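Local coordinates for protein sgbp-b (Bacteroides uniformis, PDB 7K44) that probably binds xyloglucan at the cell surface, as a surface glycan-binding protein of a polysaccharide utilization locus, at residues Arg121-Ser133 with Thr140-Ile152. Numbering follows the deposited sequence.
Sequences RTALPPSISKVSS and TTVTVLGQNFMDI
I128 and V144 meet obliquely on the inward face of an antiparallel hairpin, I128 CG2 lying 3.7 Å from V144 CG1. V144 turns that methyl anti to its backbone N (chi1 -176°), which carries it across to the isoleucine; V131 CG1 similarly reaches V142 CG1 at 4.1 Å. Beta-branched valine and isoleucine suit these places, since their bulk lies close to the backbone. Farther along, the F149 ring takes P126 CB and I128 CG1 at its edge, near the ring plane. Beside it G146 has no side chain, and a CB there would run into S127 O.

The opposite face is more polar. In one of its two conformers K130 runs alongside L145, CE 3.7 Å from L145 CD1, and its NZ continues to F322 O. A classic beta bulge sets two residues, S129 and K130, opposite the single L145, whose O takes S129 N at 2.8 Å and, weakly, K130 N.

At the far end the S132 hydroxyl stands in for a backbone carbonyl: OG accepts T143 N at 3.0 Å, almost straight (172°), while S132 N donates to T143 O. An alanine here would remove that hydroxyl and would probably leave T143 N without its mate.

Strand 127-131 edges the IPT/TIG domain's four-stranded sheet; strand 141-147 pairs onward with 175-179, and I128, V131 and V144 pack on strand 188-194 of the facing sheet.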
ATOM      1  N   ARG A 121      -4.294 -24.834  14.908  1.00 27.74           N
ATOM      2  CA  ARG A 121      -4.916 -25.763  13.974  1.00 29.37           C
ATOM      3  C   ARG A 121      -5.811 -25.094  12.951  1.00 32.79           C
ATOM      4  O   ARG A 121      -6.082 -25.691  11.908  1.00 30.42           O
ATOM      5  CB  ARG A 121      -5.785 -26.780  14.714  1.00 32.82           C
ATOM      6  CG  ARG A 121      -5.062 -27.943  15.329  1.00 38.77           C
ATOM      7  CD  ARG A 121      -6.053 -29.046  15.681  1.00 36.47           C
ATOM      8  NE  ARG A 121      -7.397 -28.532  15.925  1.00 36.82           N
ATOM      9  CZ  ARG A 121      -8.415 -28.641  15.073  1.00 45.41           C
ATOM     10  NH1 ARG A 121      -8.245 -29.245  13.903  1.00 46.38           N
ATOM     11  NH2 ARG A 121      -9.600 -28.136  15.383  1.00 48.39           N
ATOM     12  N   THR A 122      -6.306 -23.894  13.229  1.00 32.61           N
ATOM     13  CA  THR A 122      -7.255 -23.237  12.347  1.00 36.90           C
ATOM     14  C   THR A 122      -6.686 -21.909  11.876  1.00 30.01           C
ATOM     15  O   THR A 122      -5.872 -21.284  12.564  1.00 28.99           O
ATOM     16  CB  THR A 122      -8.586 -22.996  13.065  1.00 34.45           C
ATOM     17  OG1 THR A 122      -8.337 -22.306  14.293  1.00 31.92           O
ATOM     18  CG2 THR A 122      -9.265 -24.327  13.368  1.00 36.29           C
ATOM     19  N   ALA A 123      -7.120 -21.498  10.688  1.00 32.85           N
ATOM     20  CA  ALA A 123      -6.662 -20.246  10.102  1.00 32.41           C
ATOM     21  C   ALA A 123      -7.293 -19.054  10.813  1.00 31.08           C
ATOM     22  O   ALA A 123      -8.460 -19.090  11.209  1.00 36.73           O
ATOM     23  CB  ALA A 123      -7.036 -20.206   8.625  1.00 29.89           C
ATOM     24  N   LEU A 124      -6.498 -18.008  11.007  1.00 28.67           N
ATOM     25  CA  LEU A 124      -7.025 -16.713  11.415  1.00 25.16           C
ATOM     26  C   LEU A 124      -7.544 -15.971  10.185  1.00 27.27           C
ATOM     27  O   LEU A 124      -7.092 -16.225   9.063  1.00 28.74           O
ATOM     28  CB  LEU A 124      -5.917 -15.889  12.057  1.00 29.18           C
ATOM     29  CG  LEU A 124      -5.382 -16.425  13.389  1.00 29.20           C
ATOM     30  CD1 LEU A 124      -4.091 -15.725  13.776  1.00 32.53           C
ATOM     31  CD2 LEU A 124      -6.418 -16.276  14.476  1.00 28.63           C
ATOM     32  N   PRO A 125      -8.500 -15.058  10.364  1.00 25.67           N
ATOM     33  CA  PRO A 125      -8.952 -14.253   9.234  1.00 27.08           C
ATOM     34  C   PRO A 125      -7.833 -13.334   8.766  1.00 26.20           C
ATOM     35  O   PRO A 125      -6.943 -12.972   9.553  1.00 26.91           O
ATOM     36  CB  PRO A 125     -10.120 -13.441   9.822  1.00 29.04           C
ATOM     37  CG  PRO A 125      -9.807 -13.342  11.267  1.00 32.32           C
ATOM     38  CD  PRO A 125      -9.167 -14.663  11.620  1.00 26.02           C
ATOM     39  N   PRO A 126      -7.846 -12.937   7.498  1.00 24.56           N
ATOM     40  CA  PRO A 126      -6.841 -11.987   7.021  1.00 24.48           C
ATOM     41  C   PRO A 126      -7.153 -10.591   7.535  1.00 26.09           C
ATOM     42  O   PRO A 126      -8.275 -10.275   7.932  1.00 26.47           O
ATOM     43  CB  PRO A 126      -6.996 -12.052   5.499  1.00 25.44           C
ATOM     44  CG  PRO A 126      -8.477 -12.333   5.299  1.00 23.83           C
ATOM     45  CD  PRO A 126      -8.875 -13.219   6.485  1.00 23.24           C
ATOM     46  N   SER A 127      -6.129  -9.748   7.527  1.00 25.00           N
ATOM     47  CA  SER A 127      -6.295  -8.354   7.898  1.00 25.91           C
ATOM     48  C   SER A 127      -5.428  -7.516   6.979  1.00 24.08           C
ATOM     49  O   SER A 127      -4.429  -7.995   6.438  1.00 24.73           O
ATOM     50  CB  SER A 127      -5.919  -8.096   9.361  1.00 30.79           C
ATOM     51  OG  SER A 127      -4.652  -8.647   9.677  1.00 33.65           O
ATOM     52  N   ILE A 128      -5.836  -6.265   6.785  1.00 23.76           N
ATOM     53  CA  ILE A 128      -5.109  -5.311   5.955  1.00 26.56           C
ATOM     54  C   ILE A 128      -4.692  -4.134   6.823  1.00 25.38           C
ATOM     55  O   ILE A 128      -5.531  -3.520   7.492  1.00 28.27           O
ATOM     56  CB  ILE A 128      -5.969  -4.828   4.779  1.00 24.54           C
ATOM     57  CG1 ILE A 128      -6.232  -5.981   3.821  1.00 24.33           C
ATOM     58  CG2 ILE A 128      -5.261  -3.671   4.067  1.00 26.91           C
ATOM     59  CD1 ILE A 128      -7.427  -5.758   2.896  1.00 27.81           C
ATOM     60  N   SER A 129      -3.397  -3.820   6.817  1.00 24.32           N
ATOM     61  CA  SER A 129      -2.916  -2.665   7.563  1.00 27.14           C
ATOM     62  C   SER A 129      -2.573  -1.470   6.683  1.00 25.10           C
ATOM     63  O   SER A 129      -2.688  -0.333   7.145  1.00 30.00           O
ATOM     64  CB  SER A 129      -1.705  -3.029   8.425  1.00 33.13           C
ATOM     65  OG  SER A 129      -0.630  -3.490   7.631  1.00 37.85           O
ATOM     66  N   LYS A 130      -2.158  -1.687   5.437  1.00 23.58           N
ATOM     67  CA  LYS A 130      -1.764  -0.587   4.568  0.51 25.91           C
ATOM     68  C   LYS A 130      -2.004  -0.982   3.117  1.00 23.71           C
ATOM     69  O   LYS A 130      -1.865  -2.149   2.748  1.00 24.99           O
ATOM     70  CB  LYS A 130      -0.282  -0.248   4.775  0.51 28.34           C
ATOM     71  CG  LYS A 130      -0.039   0.924   5.711  0.51 33.91           C
ATOM     72  CD  LYS A 130       1.242   1.662   5.347  0.51 34.15           C
ATOM     73  CE  LYS A 130       2.464   0.798   5.581  0.51 33.13           C
ATOM     74  NZ  LYS A 130       3.706   1.625   5.604  0.51 30.61           N
ATOM     75  N   VAL A 131      -2.359   0.008   2.284  1.00 25.06           N
ATOM     76  CA  VAL A 131      -2.541  -0.192   0.851  1.00 23.73           C
ATOM     77  C   VAL A 131      -1.748   0.892   0.129  1.00 23.43           C
ATOM     78  O   VAL A 131      -1.669   2.037   0.594  1.00 24.78           O
ATOM     79  CB  VAL A 131      -4.025  -0.165   0.419  1.00 26.50           C
ATOM     80  CG1 VAL A 131      -4.168  -0.616  -1.022  1.00 30.86           C
ATOM     81  CG2 VAL A 131      -4.867  -1.035   1.322  1.00 31.00           C
ATOM     82  N   SER A 132      -1.143   0.525  -1.002  1.00 22.84           N
ATOM     83  CA  SER A 132      -0.245   1.452  -1.676  1.00 23.29           C
ATOM     84  C   SER A 132      -0.977   2.686  -2.197  1.00 21.86           C
ATOM     85  O   SER A 132      -0.411   3.787  -2.184  1.00 25.56           O
ATOM     86  CB  SER A 132       0.548   0.695  -2.748  1.00 22.77           C
ATOM     87  OG  SER A 132      -0.300   0.236  -3.767  1.00 22.28           O
ATOM     88  N   SER A 133      -2.232   2.542  -2.607  1.00 19.90           N
ATOM     89  CA  SER A 133      -3.004   3.710  -2.991  1.00 19.69           C
ATOM     90  C   SER A 133      -4.475   3.371  -2.826  1.00 22.76           C
ATOM     91  O   SER A 133      -4.878   2.215  -3.000  1.00 22.41           O
ATOM     92  CB  SER A 133      -2.721   4.115  -4.437  1.00 22.58           C
ATOM     93  OG  SER A 133      -3.591   5.164  -4.832  1.00 22.59           O
ATOM     94  N   THR A 140      -1.621  -0.760 -13.189  1.00 24.08           N
ATOM     95  CA  THR A 140      -0.462  -0.604 -12.326  1.00 22.89           C
ATOM     96  C   THR A 140      -0.469  -1.691 -11.253  1.00 23.88           C
ATOM     97  O   THR A 140      -1.457  -2.408 -11.067  1.00 24.90           O
ATOM     98  CB  THR A 140      -0.410   0.792 -11.689  1.00 23.83           C
ATOM     99  OG1 THR A 140      -1.502   0.961 -10.763  1.00 23.74           O
ATOM    100  CG2 THR A 140      -0.476   1.872 -12.767  1.00 24.11           C
ATOM    101  N   THR A 141       0.644  -1.799 -10.537  1.00 25.01           N
ATOM    102  CA  THR A 141       0.788  -2.795  -9.485  1.00 23.97           C
ATOM    103  C   THR A 141       0.427  -2.179  -8.140  1.00 25.50           C
ATOM    104  O   THR A 141       0.961  -1.135  -7.760  1.00 27.62           O
ATOM    105  CB  THR A 141       2.215  -3.337  -9.455  1.00 24.36           C
ATOM    106  OG1 THR A 141       2.510  -3.933 -10.723  1.00 30.62           O
ATOM    107  CG2 THR A 141       2.365  -4.391  -8.366  1.00 27.03           C
ATOM    108  N   VAL A 142      -0.491  -2.829  -7.427  1.00 22.50           N
ATOM    109  CA  VAL A 142      -0.940  -2.392  -6.116  1.00 22.34           C
ATOM    110  C   VAL A 142      -0.275  -3.301  -5.095  1.00 22.85           C
ATOM    111  O   VAL A 142      -0.149  -4.505  -5.332  1.00 25.88           O
ATOM    112  CB  VAL A 142      -2.472  -2.534  -6.026  1.00 21.19           C
ATOM    113  CG1 VAL A 142      -2.974  -1.986  -4.705  1.00 22.34           C
ATOM    114  CG2 VAL A 142      -3.162  -1.864  -7.210  1.00 25.11           C
ATOM    115  N   THR A 143       0.179  -2.736  -3.988  1.00 21.46           N
ATOM    116  CA  THR A 143       0.775  -3.503  -2.901  1.00 23.16           C
ATOM    117  C   THR A 143      -0.101  -3.377  -1.666  1.00 22.77           C
ATOM    118  O   THR A 143      -0.601  -2.291  -1.357  1.00 22.96           O
ATOM    119  CB  THR A 143       2.192  -3.005  -2.600  1.00 24.06           C
ATOM    120  OG1 THR A 143       2.974  -3.078  -3.796  1.00 29.76           O
ATOM    121  CG2 THR A 143       2.861  -3.881  -1.542  1.00 28.00           C
ATOM    122  N   VAL A 144      -0.302  -4.495  -0.958  1.00 22.31           N
ATOM    123  CA  VAL A 144      -1.108  -4.510   0.260  1.00 24.79           C
ATOM    124  C   VAL A 144      -0.285  -5.154   1.365  1.00 24.98           C
ATOM    125  O   VAL A 144       0.334  -6.199   1.141  1.00 26.19           O
ATOM    126  CB  VAL A 144      -2.425  -5.291   0.057  1.00 25.16           C
ATOM    127  CG1 VAL A 144      -3.295  -5.214   1.313  1.00 23.81           C
ATOM    128  CG2 VAL A 144      -3.193  -4.754  -1.146  1.00 25.60           C
ATOM    129  N   LEU A 145      -0.254  -4.522   2.536  1.00 24.87           N
ATOM    130  CA  LEU A 145       0.371  -5.086   3.728  1.00 25.49           C
ATOM    131  C   LEU A 145      -0.715  -5.559   4.681  1.00 23.19           C
ATOM    132  O   LEU A 145      -1.754  -4.911   4.826  1.00 25.94           O
ATOM    133  CB  LEU A 145       1.223  -4.054   4.469  1.00 28.73           C
ATOM    134  CG  LEU A 145       2.373  -3.384   3.721  1.00 32.15           C
ATOM    135  CD1 LEU A 145       3.272  -2.653   4.697  1.00 36.91           C
ATOM    136  CD2 LEU A 145       3.157  -4.414   2.963  1.00 33.68           C
ATOM    137  N   GLY A 146      -0.472  -6.690   5.337  1.00 26.12           N
ATOM    138  CA  GLY A 146      -1.444  -7.188   6.284  1.00 25.44           C
ATOM    139  C   GLY A 146      -0.963  -8.469   6.921  1.00 24.26           C
ATOM    140  O   GLY A 146       0.245  -8.681   7.033  1.00 27.83           O
ATOM    141  N   GLN A 147      -1.887  -9.324   7.346  1.00 25.03           N
ATOM    142  CA  GLN A 147      -1.519 -10.587   7.975  1.00 24.16           C
ATOM    143  C   GLN A 147      -2.456 -11.674   7.483  1.00 26.92           C
ATOM    144  O   GLN A 147      -3.620 -11.413   7.166  1.00 24.61           O
ATOM    145  CB  GLN A 147      -1.608 -10.516   9.508  1.00 28.40           C
ATOM    146  CG  GLN A 147      -0.672  -9.498  10.156  1.00 29.72           C
ATOM    147  CD  GLN A 147       0.793  -9.873  10.013  1.00 33.09           C
ATOM    148  OE1 GLN A 147       1.132 -11.042   9.854  1.00 44.31           O
ATOM    149  NE2 GLN A 147       1.667  -8.876  10.077  1.00 38.65           N
ATOM    150  N   ASN A 148      -1.933 -12.904   7.434  1.00 25.13           N
ATOM    151  CA  ASN A 148      -2.736 -14.099   7.165  1.00 25.33           C
ATOM    152  C   ASN A 148      -3.344 -14.115   5.762  1.00 25.93           C
ATOM    153  O   ASN A 148      -4.524 -14.421   5.572  1.00 25.98           O
ATOM    154  CB  ASN A 148      -3.771 -14.332   8.261  1.00 26.37           C
ATOM    155  CG  ASN A 148      -3.116 -14.546   9.595  1.00 30.62           C
ATOM    156  OD1 ASN A 148      -2.356 -15.499   9.766  1.00 33.54           O
ATOM    157  ND2 ASN A 148      -3.345 -13.634  10.527  1.00 29.24           N
ATOM    158  N   PHE A 149      -2.508 -13.812   4.765  1.00 25.83           N
ATOM    159  CA  PHE A 149      -2.895 -13.820   3.359  1.00 24.14           C
ATOM    160  C   PHE A 149      -2.800 -15.207   2.703  1.00 30.73           C
ATOM    161  O   PHE A 149      -2.777 -15.309   1.472  1.00 29.29           O
ATOM    162  CB  PHE A 149      -2.042 -12.816   2.569  1.00 24.79           C
ATOM    163  CG  PHE A 149      -2.317 -11.361   2.887  1.00 26.18           C
ATOM    164  CD1 PHE A 149      -3.510 -10.954   3.463  1.00 27.35           C
ATOM    165  CD2 PHE A 149      -1.362 -10.397   2.587  1.00 27.59           C
ATOM    166  CE1 PHE A 149      -3.745  -9.611   3.740  1.00 29.14           C
ATOM    167  CE2 PHE A 149      -1.589  -9.049   2.852  1.00 26.44           C
ATOM    168  CZ  PHE A 149      -2.781  -8.653   3.429  1.00 26.95           C
ATOM    169  N   MET A 150      -2.741 -16.274   3.488  1.00 29.28           N
ATOM    170  CA  MET A 150      -2.679 -17.621   2.944  1.00 31.36           C
ATOM    171  C   MET A 150      -4.017 -18.020   2.327  1.00 27.31           C
ATOM    172  O   MET A 150      -5.083 -17.603   2.783  1.00 30.17           O
ATOM    173  CB  MET A 150      -2.400 -18.583   4.093  1.00 35.23           C
ATOM    174  CG  MET A 150      -3.325 -18.291   5.281  1.00 39.44           C
ATOM    175  SD  MET A 150      -2.652 -18.593   6.909  1.00 70.23           S
ATOM    176  CE  MET A 150      -1.403 -17.331   7.018  1.00 42.46           C
ATOM    177  N   ASP A 151      -3.957 -18.852   1.287  1.00 29.15           N
ATOM    178  CA  ASP A 151      -5.145 -19.452   0.673  0.54 31.50           C
ATOM    179  C   ASP A 151      -6.132 -18.385   0.199  1.00 31.25           C
ATOM    180  O   ASP A 151      -7.304 -18.362   0.583  1.00 30.70           O
ATOM    181  CB  ASP A 151      -5.815 -20.464   1.607  0.54 33.87           C
ATOM    182  CG  ASP A 151      -4.868 -21.548   2.060  0.54 35.87           C
ATOM    183  OD1 ASP A 151      -4.068 -22.026   1.226  0.54 42.38           O
ATOM    184  OD2 ASP A 151      -4.917 -21.912   3.249  0.54 32.82           O
ATOM    185  N   ILE A 152      -5.634 -17.507  -0.667  1.00 28.88           N
ATOM    186  CA  ILE A 152      -6.459 -16.422  -1.182  1.00 30.97           C
ATOM    187  C   ILE A 152      -7.542 -16.974  -2.095  1.00 31.71           C
ATOM    188  O   ILE A 152      -7.282 -17.820  -2.965  1.00 33.32           O
ATOM    189  CB  ILE A 152      -5.595 -15.383  -1.908  1.00 28.30           C
ATOM    190  CG1 ILE A 152      -4.805 -14.565  -0.896  1.00 33.39           C
ATOM    191  CG2 ILE A 152      -6.469 -14.456  -2.763  1.00 32.27           C
ATOM    192  CD1 ILE A 152      -3.916 -13.550  -1.526  1.00 43.25           C
TER
HETATM  193  O   HOH W   1      -6.649 -15.996   6.481  1.00 26.82           O
HETATM  194  O   HOH W   2      -3.503 -18.211  10.421  1.00 40.11           O
HETATM  195  O   HOH W   3       0.010  -5.900   9.804  1.00 33.40           O